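PDB 1RIF: DNA helicase uvsW from Enterobacteria phage T4, which couples ATP hydrolysis to 3'-5' unwinding of duplex DNA and drives branch migration of Holliday junctions during recombination-dependent repair and reorganization of stalled replication forks. Local coordinates for residues L135-S138 with A139-L143; V164-T167 with A168-T171; T170-M173 with A174-V178. The protein carries 1 engineered substitution. All coordinates share one frame; numbering follows the deposited sequence.

Contact 1 (L135-S138 with A139-L143); sequences LPTS and AGRSL. Engineered in segment 139-143: Arg-141 (natural residue Lys).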
# COMPACT_ATOMS: atom_id res chain seq x y z
N LEU A 135 1.56 -6.14 -12.51
CA LEU A 135 2.57 -6.77 -13.37
C LEU A 135 2.66 -8.26 -13.09
O LEU A 135 2.51 -8.69 -11.95
CB LEU A 135 3.95 -6.14 -13.16
CG LEU A 135 4.04 -4.76 -12.52
CD1 LEU A 135 3.98 -4.92 -11.01
CD2 LEU A 135 5.34 -4.09 -12.90
N PRO A 136 2.94 -9.06 -14.14
CA PRO A 136 3.07 -10.52 -14.07
C PRO A 136 4.19 -10.99 -13.14
O PRO A 136 5.21 -10.31 -12.99
CB PRO A 136 3.30 -10.91 -15.52
CG PRO A 136 4.02 -9.72 -16.08
CD PRO A 136 3.24 -8.58 -15.50
N THR A 137 4.00 -12.15 -12.53
CA THR A 137 4.98 -12.70 -11.60
C THR A 137 6.38 -12.78 -12.22
O THR A 137 7.38 -12.93 -11.50
CB THR A 137 4.53 -14.09 -11.11
OG1 THR A 137 3.11 -14.09 -10.90
CG2 THR A 137 5.22 -14.44 -9.78
N SER A 138 6.46 -12.68 -13.54
CA SER A 138 7.75 -12.75 -14.22
C SER A 138 8.46 -11.40 -14.26
O SER A 138 9.68 -11.34 -14.42
CB SER A 138 7.57 -13.29 -15.65
OG SER A 138 6.73 -12.45 -16.42
N ALA A 139 7.70 -10.32 -14.11
CA ALA A 139 8.27 -8.96 -14.14
C ALA A 139 9.36 -8.74 -13.08
O ALA A 139 9.66 -7.59 -12.74
CB ALA A 139 7.15 -7.93 -13.97
N GLY A 140 9.94 -9.83 -12.57
CA GLY A 140 10.98 -9.74 -11.56
C GLY A 140 10.66 -8.61 -10.61
O GLY A 140 11.39 -7.61 -10.54
N ARG A 141 9.57 -8.78 -9.87
CA ARG A 141 9.09 -7.77 -8.94
C ARG A 141 10.00 -7.44 -7.79
O ARG A 141 9.85 -6.39 -7.19
CB ARG A 141 7.75 -8.16 -8.36
CG ARG A 141 6.65 -8.40 -9.37
CD ARG A 141 5.47 -8.90 -8.62
NE ARG A 141 4.45 -9.46 -9.48
CZ ARG A 141 3.48 -10.26 -9.03
NH1 ARG A 141 3.44 -10.57 -7.74
NH2 ARG A 141 2.57 -10.73 -9.87
N SER A 142 10.93 -8.33 -7.45
CA SER A 142 11.83 -8.07 -6.33
C SER A 142 12.71 -6.87 -6.61
O SER A 142 13.03 -6.12 -5.69
CB SER A 142 12.70 -9.29 -6.02
OG SER A 142 13.56 -9.61 -7.10
N LEU A 143 13.09 -6.68 -7.87
CA LEU A 143 13.93 -5.55 -8.26
C LEU A 143 13.11 -4.27 -8.23
O LEU A 143 13.63 -3.21 -7.88
CB LEU A 143 14.52 -5.76 -9.66
CG LEU A 143 15.48 -4.66 -10.17
CD1 LEU A 143 16.64 -4.47 -9.18
CD2 LEU A 143 16.02 -5.04 -11.54
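The guanidinium of Arg-141, an engineered residue standing where the natural chain has lysine, reaches back across the loop to the carbonyl of Leu-135. NH2 donates to Leu-135 O at 2.9 Å, lying in the carbonyl plane, although the oxygen itself sits 26° out of the guanidinium plane; a weak second bond from NE, at 3.2 Å, goes to the same oxygen. With CG beside the backbone N (chi1 -58°) and the chain extended from CG to NE, the group is carried over the loop, where CA of Thr-137 covers one guanidinium face. The Thr-137 side chain runs at a slant to the arginine and brings OG1 to 3.6 Å from Arg-141 NH2. NH1 forms salt bridges with Glu-233 and Asp-232 of the predicted DEAH box.

Within the loop, Pro-136 to Ala-139 forms a type I beta turn, closed by Ala-139 N donating to Pro-136 O at 2.7 Å. The turn places the Ala-139 methyl group 3.8 Å from Leu-135 CB, while Pro-136 CG approaches the same methyl more loosely. This is the P-loop (motif I) of a superfamily 2 helicase, predicted to bind ATP. It links strand 130-133 to helix 141-155; Leu-135 and Ala-139 lean on helix 116-128, whose Gln-118 donates to Ala-139 O, and Ser-142 faces helix 167-180.

Contact 2 (V164-T167 with A168-T171); sequences VPTT and ALTT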
# COMPACT_ATOMS: atom_id res chain seq x y z
N VAL A 164 5.17 -10.11 2.57
CA VAL A 164 5.23 -11.18 1.58
C VAL A 164 4.29 -12.31 2.00
O VAL A 164 3.92 -12.42 3.17
CB VAL A 164 6.69 -11.73 1.39
CG1 VAL A 164 7.60 -10.63 0.87
CG2 VAL A 164 7.22 -12.33 2.69
N PRO A 165 3.87 -13.15 1.04
CA PRO A 165 2.95 -14.25 1.36
C PRO A 165 3.41 -15.35 2.33
O PRO A 165 2.57 -15.92 3.04
CB PRO A 165 2.56 -14.80 -0.01
CG PRO A 165 3.70 -14.41 -0.89
CD PRO A 165 4.07 -13.04 -0.41
N THR A 166 4.71 -15.64 2.39
CA THR A 166 5.18 -16.70 3.30
C THR A 166 6.51 -16.40 3.97
O THR A 166 7.25 -15.51 3.54
CB THR A 166 5.35 -18.05 2.57
OG1 THR A 166 6.45 -17.95 1.65
CG2 THR A 166 4.10 -18.41 1.79
N THR A 167 6.82 -17.16 5.01
CA THR A 167 8.07 -16.99 5.73
C THR A 167 9.27 -17.28 4.84
O THR A 167 10.30 -16.63 4.94
CB THR A 167 8.15 -17.91 6.96
OG1 THR A 167 7.28 -17.42 7.99
CG2 THR A 167 9.57 -17.96 7.50
N ALA A 168 9.14 -18.26 3.96
CA ALA A 168 10.23 -18.60 3.06
C ALA A 168 10.53 -17.41 2.14
O ALA A 168 11.67 -17.18 1.77
CB ALA A 168 9.87 -19.84 2.22
N LEU A 169 9.49 -16.67 1.77
CA LEU A 169 9.64 -15.52 0.88
C LEU A 169 10.20 -14.30 1.60
O LEU A 169 10.71 -13.37 0.98
CB LEU A 169 8.30 -15.19 0.22
CG LEU A 169 7.89 -16.27 -0.77
CD1 LEU A 169 6.46 -16.05 -1.22
CD2 LEU A 169 8.84 -16.23 -1.96
N THR A 170 10.08 -14.32 2.92
CA THR A 170 10.61 -13.26 3.76
C THR A 170 12.13 -13.32 3.62
O THR A 170 12.79 -12.31 3.39
CB THR A 170 10.17 -13.50 5.23
OG1 THR A 170 8.84 -12.99 5.41
CG2 THR A 170 11.12 -12.85 6.21
N THR A 171 12.67 -14.53 3.74
CA THR A 171 14.10 -14.77 3.62
C THR A 171 14.58 -14.51 2.20
O THR A 171 15.65 -13.94 2.00
CB THR A 171 14.45 -16.22 3.98
OG1 THR A 171 14.20 -16.43 5.38
CG2 THR A 171 15.90 -16.50 3.68
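Val-164 and Pro-165 lead in an extended-then-turning path to Thr-166, after which the backbone winds into helix 167-180 and the Thr-166 carbonyl receives weak bonds from the N-H groups of Leu-169 and Thr-170. Thr-166 is the N-cap. Its OG1 stands between its own backbone N and carbonyl carbon (chi1 69°), a position from which it faces the first helical turn and accepts from Leu-169 N at 3.3 Å, with an N-H...O angle of 147°. The same oxygen lies against the leucine side chain, 3.3 Å from Leu-169 CG, so the capping group is in contact with both the backbone and the side chain of that residue.

The Leu-169 branch crosses the proline ring at about a right angle, and its CD1 meets Pro-165 CG at 3.2 Å, tighter than usual van der Waals contact. On the buried side, Val-164 also crosses Thr-170 nearly perpendicularly: CG2 touches Thr-170 OG1 at 3.2 Å and lies 3.9 Å from Leu-169 CB. Thr-170 and Thr-171 also touch Lys-190 of strand 188-190, and the backbone of Val-164 is hydrogen-bonded to Gly-210, at the end of strand 207-210. A threonine-capped helix directly after a parallel strand, with the sequence Val-Pro-Thr-Thr, is consistent with motif Ia in the RecA-like domain of superfamily 2 helicases.

Contact 3 (T170-M173 with A174-V178); sequences TTQM and ADDFV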
# COMPACT_ATOMS: atom_id res chain seq x y z
N THR A 170 10.08 -14.32 2.92
CA THR A 170 10.61 -13.26 3.76
C THR A 170 12.13 -13.32 3.62
O THR A 170 12.79 -12.31 3.39
CB THR A 170 10.17 -13.50 5.23
OG1 THR A 170 8.84 -12.99 5.41
CG2 THR A 170 11.12 -12.85 6.21
N THR A 171 12.67 -14.53 3.74
CA THR A 171 14.10 -14.77 3.62
C THR A 171 14.58 -14.51 2.20
O THR A 171 15.65 -13.94 2.00
CB THR A 171 14.45 -16.22 3.98
OG1 THR A 171 14.20 -16.43 5.38
CG2 THR A 171 15.90 -16.50 3.68
N GLN A 172 13.79 -14.93 1.23
CA GLN A 172 14.12 -14.76 -0.18
C GLN A 172 14.19 -13.28 -0.56
O GLN A 172 15.10 -12.87 -1.29
CB GLN A 172 13.08 -15.47 -1.05
CG GLN A 172 13.40 -15.44 -2.53
CD GLN A 172 12.31 -16.06 -3.40
OE1 GLN A 172 11.93 -17.22 -3.22
NE2 GLN A 172 11.80 -15.28 -4.35
N MET A 173 13.25 -12.49 -0.07
CA MET A 173 13.22 -11.06 -0.38
C MET A 173 14.45 -10.36 0.16
O MET A 173 15.05 -9.53 -0.52
CB MET A 173 11.96 -10.42 0.22
CG MET A 173 11.75 -8.94 -0.15
SD MET A 173 11.26 -8.66 -1.87
CE MET A 173 9.48 -8.79 -1.72
N ALA A 174 14.82 -10.70 1.40
CA ALA A 174 15.98 -10.11 2.06
C ALA A 174 17.23 -10.50 1.30
O ALA A 174 18.12 -9.67 1.08
CB ALA A 174 16.06 -10.60 3.50
N ASP A 175 17.31 -11.76 0.89
CA ASP A 175 18.46 -12.23 0.15
C ASP A 175 18.55 -11.55 -1.22
O ASP A 175 19.64 -11.18 -1.66
CB ASP A 175 18.40 -13.75 -0.02
CG ASP A 175 18.65 -14.48 1.29
OD1 ASP A 175 18.97 -13.80 2.29
OD2 ASP A 175 18.54 -15.72 1.31
N ASP A 176 17.41 -11.37 -1.90
CA ASP A 176 17.41 -10.72 -3.21
C ASP A 176 17.97 -9.31 -3.10
O ASP A 176 18.84 -8.93 -3.87
CB ASP A 176 16.00 -10.66 -3.79
CG ASP A 176 15.45 -12.02 -4.16
OD1 ASP A 176 16.25 -12.96 -4.35
OD2 ASP A 176 14.21 -12.14 -4.27
N PHE A 177 17.43 -8.54 -2.15
CA PHE A 177 17.86 -7.15 -1.93
C PHE A 177 19.36 -7.05 -1.74
O PHE A 177 19.99 -6.11 -2.24
CB PHE A 177 17.15 -6.58 -0.68
CG PHE A 177 15.76 -6.04 -0.95
CD1 PHE A 177 14.92 -6.64 -1.89
CD2 PHE A 177 15.29 -4.92 -0.25
CE1 PHE A 177 13.63 -6.13 -2.12
CE2 PHE A 177 14.00 -4.42 -0.49
CZ PHE A 177 13.18 -5.02 -1.42
N VAL A 178 19.94 -8.00 -1.03
CA VAL A 178 21.38 -8.00 -0.79
C VAL A 178 22.13 -8.47 -2.05
O VAL A 178 23.24 -8.01 -2.32
CB VAL A 178 21.75 -8.90 0.43
CG1 VAL A 178 23.26 -8.90 0.67
CG2 VAL A 178 21.04 -8.39 1.69
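Met-173 and Phe-177, one helical turn apart, make a Met-aromatic contact in which the sulfur comes to the ring at a slant. SD is 3.5 Å from Phe-177 CE1 and 4.5 Å from the ring centroid, 56° off the ring normal. The methionine sets out with CG trans to its backbone N (chi1 -175°), then bends at chi2 and chi3, which curls the thioether toward the phenylalanine instead of letting it run straight out from the helix. Between the two residues the backbone is tied by Phe-177 N to Met-173 O, 3.0 Å long and nearly straight; this carbonyl oxygen also lies 3.2 Å from Phe-177 CD1.

Both segments belong to amphipathic helix 167-180, which packs against the parallel sheet of the P-loop ATPase domain. On the more exposed part of the helix, polar residues meet through carbon atoms set against carboxylate oxygens. Thr-171 and Asp-175 lie alongside each other, pointing the same way, with the threonine methyl CG2 at 3.6 Å from Asp-175 OD2. Gln-172 and Asp-176 instead cross at a slant, amide and carboxylate planes 54° apart; the aliphatic CG of the glutamine meets the carboxylate, 3.8 Å from Asp-176 OD2. Both pairs ride on i to i+4 backbone bonds, Asp-175 N to Thr-171 O and Asp-176 N to Gln-172 O.

Met-173 and Phe-177 both rest on Ile-162 of strand 159-163, and Phe-177 extends to Ile-188 of strand 188-190. From helix 141-155, Gln-145 meets Met-173, while Ala-146 and Ala-149 press on the phenylalanine, whose ring also meets that of Phe-183. Asp-175 OD1 is hydrogen-bonded to His-185, and Asp-176 touches Ser-142, a residue of the predicted ATP-binding site at the start of helix 141-155.

All three contacts lie in the helicase ATP-binding domain and are partly buried: through Leu-135, Ala-139 and Arg-141 in contact 1, Val-164 and Thr-170 in contact 2, and Met-173 and Phe-177 among others in contact 3. Contacts 1 and 2 are strand-to-helix junctions, the first governed by the charged side chain of an engineered arginine that reaches the predicted DEAH box, the second by a neutral threonine cap and close apolar contacts. Contact 3, wholly helical, has one carboxylate exposed and the other packed against the start of helix 141-155. Contacts 2 and 3 share helix 167-180 and meet where Val-164 CG1 packs on Met-173 CE. Contact 3 also touches contact 1 through Ser-142.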